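Long-range contact in DisA protein (Sorangium cellulosum, PDB 6CCA), which probably transfers a methyl group to carbon on polyketide intermediates of the disorazol assembly line, with gem-dimethylation as the outcome: residues M337-V341 with M364-P368. Residues are numbered along the deposited sequence; the frame is centred on the assembly and turned at random.
Sequences MTRVV and MKWSP
Where V340 comes closest to S367, with 6.7 Å between their CA atoms, an inverse gamma turn centred on V340 faces a type II beta turn running from M364 to S367, and no hydrogen bond joins the two loops. Most of the contact is the packing of V340 on the turn, joined by the methyl end of M364. CG2 of V340 lies 3.5 Å from CB of M364. It is equally near OG of S367, at 3.5 Å, while CG1 reaches CB of S367 from further off, at 3.9 Å. With CG1 anti to the backbone N (chi1 -169°), CG2 stands beside that nitrogen and rests against both turn residues at once. Segment 337-341 carries the chain from the end of strand 330-337, in the central sheet of the methyltransferase domain, into helix 342-346; 364-368 lies in the loop between that helix and helix 372-381. The side chains of V340 and M364 run alongside each other, pointing opposite ways; a bend at chi3 (-68°) sets CE of M364 3.5 Å from O of T338, against the peptide linking T338 to R339. Within the turn, OG of S367 donates to O of M364 (2.8 Å) from above the carbonyl plane and also bonds to N of L369.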
ATOM      1  N   MET A 337       2.386   1.697  -2.717  1.00 16.14           N
ATOM      2  CA  MET A 337       3.689   2.108  -2.232  1.00 15.51           C
ATOM      3  C   MET A 337       4.696   1.422  -3.178  1.00 14.86           C
ATOM      4  O   MET A 337       4.563   0.213  -3.441  1.00 16.89           O
ATOM      5  CB  MET A 337       3.897   1.696  -0.745  1.00 15.64           C
ATOM      6  CG  MET A 337       2.782   2.245   0.143  1.00 17.69           C
ATOM      7  SD  MET A 337       2.854   4.072   0.269  1.00 22.80           S
ATOM      8  CE  MET A 337       1.329   4.275   1.214  1.00 23.98           C
ATOM      9  N   THR A 338       5.623   2.218  -3.717  1.00 15.91           N
ATOM     10  CA  THR A 338       6.514   1.805  -4.788  1.00 15.20           C
ATOM     11  C   THR A 338       8.022   1.767  -4.453  1.00 16.72           C
ATOM     12  O   THR A 338       8.855   1.708  -5.374  1.00 18.68           O
ATOM     13  CB  THR A 338       6.256   2.707  -6.004  1.00 16.01           C
ATOM     14  OG1 THR A 338       6.248   4.090  -5.624  1.00 15.36           O
ATOM     15  CG2 THR A 338       4.879   2.405  -6.592  1.00 17.54           C
ATOM     16  N   ARG A 339       8.354   1.793  -3.166  1.00 17.19           N
ATOM     17  CA  ARG A 339       9.704   1.657  -2.653  1.00 17.54           C
ATOM     18  C   ARG A 339       9.562   0.927  -1.327  1.00 17.29           C
ATOM     19  O   ARG A 339       8.584   1.142  -0.592  1.00 16.98           O
ATOM     20  CB  ARG A 339      10.329   3.048  -2.533  1.00 23.44           C
ATOM     21  CG  ARG A 339      11.751   3.046  -1.990  1.00 34.33           C
ATOM     22  CD  ARG A 339      12.391   4.457  -1.808  1.00 43.78           C
ATOM     23  NE  ARG A 339      12.727   4.999  -3.105  1.00 49.34           N
ATOM     24  CZ  ARG A 339      13.702   4.525  -3.885  1.00 59.10           C
ATOM     25  NH1 ARG A 339      14.487   3.537  -3.481  1.00 56.85           N
ATOM     26  NH2 ARG A 339      13.913   5.062  -5.078  1.00 62.77           N
ATOM     27  N   VAL A 340      10.486  -0.020  -1.042  1.00 17.73           N
ATOM     28  CA  VAL A 340      10.424  -0.802   0.159  1.00 18.83           C
ATOM     29  C   VAL A 340      11.036   0.062   1.293  1.00 21.19           C
ATOM     30  O   VAL A 340      12.094  -0.244   1.820  1.00 22.57           O
ATOM     31  CB  VAL A 340      11.235  -2.096   0.084  1.00 20.43           C
ATOM     32  CG1 VAL A 340      10.873  -2.944   1.278  1.00 20.23           C
ATOM     33  CG2 VAL A 340      10.867  -2.939  -1.138  1.00 20.48           C
ATOM     34  N   VAL A 341      10.411   1.156   1.629  1.00 19.84           N
ATOM     35  CA  VAL A 341      10.909   2.012   2.742  1.00 20.44           C
ATOM     36  C   VAL A 341      10.926   1.291   4.108  1.00 17.79           C
ATOM     37  O   VAL A 341      10.067   0.427   4.419  1.00 16.78           O
ATOM     38  CB  VAL A 341      10.117   3.350   2.796  1.00 19.87           C
ATOM     39  CG1 VAL A 341      10.325   4.098   1.490  1.00 24.34           C
ATOM     40  CG2 VAL A 341       8.627   3.133   3.040  1.00 20.42           C
ATOM     41  N   MET A 364       9.680  -6.426  -5.253  1.00 21.67           N
ATOM     42  CA  MET A 364      10.920  -5.915  -4.684  1.00 21.43           C
ATOM     43  C   MET A 364      11.298  -6.770  -3.478  1.00 20.54           C
ATOM     44  O   MET A 364      10.485  -7.302  -2.785  1.00 20.80           O
ATOM     45  CB  MET A 364      10.836  -4.423  -4.355  1.00 20.88           C
ATOM     46  CG  MET A 364      10.688  -3.552  -5.602  1.00 21.98           C
ATOM     47  SD  MET A 364      10.628  -1.776  -5.260  1.00 22.57           S
ATOM     48  CE  MET A 364       9.064  -1.655  -4.428  1.00 20.74           C
ATOM     49  N   LYS A 365      12.589  -6.901  -3.222  1.00 22.28           N
ATOM     50  CA  LYS A 365      13.055  -7.880  -2.255  1.00 22.69           C
ATOM     51  C   LYS A 365      12.513  -7.615  -0.857  1.00 24.21           C
ATOM     52  O   LYS A 365      12.400  -6.460  -0.468  1.00 24.90           O
ATOM     53  CB  LYS A 365      14.567  -7.780  -2.160  1.00 27.93           C
ATOM     54  CG  LYS A 365      15.195  -9.028  -1.546  1.00 29.91           C
ATOM     55  CD  LYS A 365      16.696  -8.856  -1.532  1.00 33.50           C
ATOM     56  CE  LYS A 365      17.301 -10.073  -0.881  1.00 36.04           C
ATOM     57  NZ  LYS A 365      18.745  -9.812  -0.818  1.00 37.80           N
ATOM     58  N   TRP A 366      12.092  -8.673  -0.175  1.00 22.72           N
ATOM     59  CA  TRP A 366      11.549  -8.619   1.172  1.00 23.20           C
ATOM     60  C   TRP A 366      10.321  -7.769   1.301  1.00 23.89           C
ATOM     61  O   TRP A 366      10.123  -7.082   2.321  1.00 19.85           O
ATOM     62  CB  TRP A 366      12.606  -8.149   2.130  1.00 26.73           C
ATOM     63  CG  TRP A 366      13.594  -9.301   2.484  1.00 32.96           C
ATOM     64  CD1 TRP A 366      13.315 -10.631   2.824  1.00 33.37           C
ATOM     65  CD2 TRP A 366      14.997  -9.160   2.556  1.00 29.01           C
ATOM     66  NE1 TRP A 366      14.496 -11.302   3.096  1.00 35.40           N
ATOM     67  CE2 TRP A 366      15.535 -10.421   2.953  1.00 31.91           C
ATOM     68  CE3 TRP A 366      15.847  -8.116   2.277  1.00 28.21           C
ATOM     69  CZ2 TRP A 366      16.901 -10.616   3.113  1.00 33.09           C
ATOM     70  CZ3 TRP A 366      17.169  -8.309   2.428  1.00 31.75           C
ATOM     71  CH2 TRP A 366      17.695  -9.563   2.848  1.00 32.94           C
ATOM     72  N   SER A 367       9.438  -7.930   0.311  1.00 22.15           N
ATOM     73  CA  SER A 367       8.286  -7.101   0.192  1.00 20.10           C
ATOM     74  C   SER A 367       7.289  -7.683  -0.791  1.00 23.20           C
ATOM     75  O   SER A 367       7.644  -8.463  -1.653  1.00 21.27           O
ATOM     76  CB  SER A 367       8.714  -5.735  -0.271  1.00 18.68           C
ATOM     77  OG  SER A 367       8.592  -5.538  -1.669  1.00 19.08           O
ATOM     78  N   PRO A 368       6.035  -7.277  -0.665  1.00 20.47           N
ATOM     79  CA  PRO A 368       5.068  -7.593  -1.693  1.00 19.51           C
ATOM     80  C   PRO A 368       4.959  -6.506  -2.737  1.00 17.41           C
ATOM     81  O   PRO A 368       4.064  -6.591  -3.579  1.00 17.21           O
ATOM     82  CB  PRO A 368       3.785  -7.710  -0.908  1.00 20.54           C
ATOM     83  CG  PRO A 368       3.949  -6.623   0.123  1.00 22.05           C
ATOM     84  CD  PRO A 368       5.415  -6.617   0.508  1.00 21.05           C
TER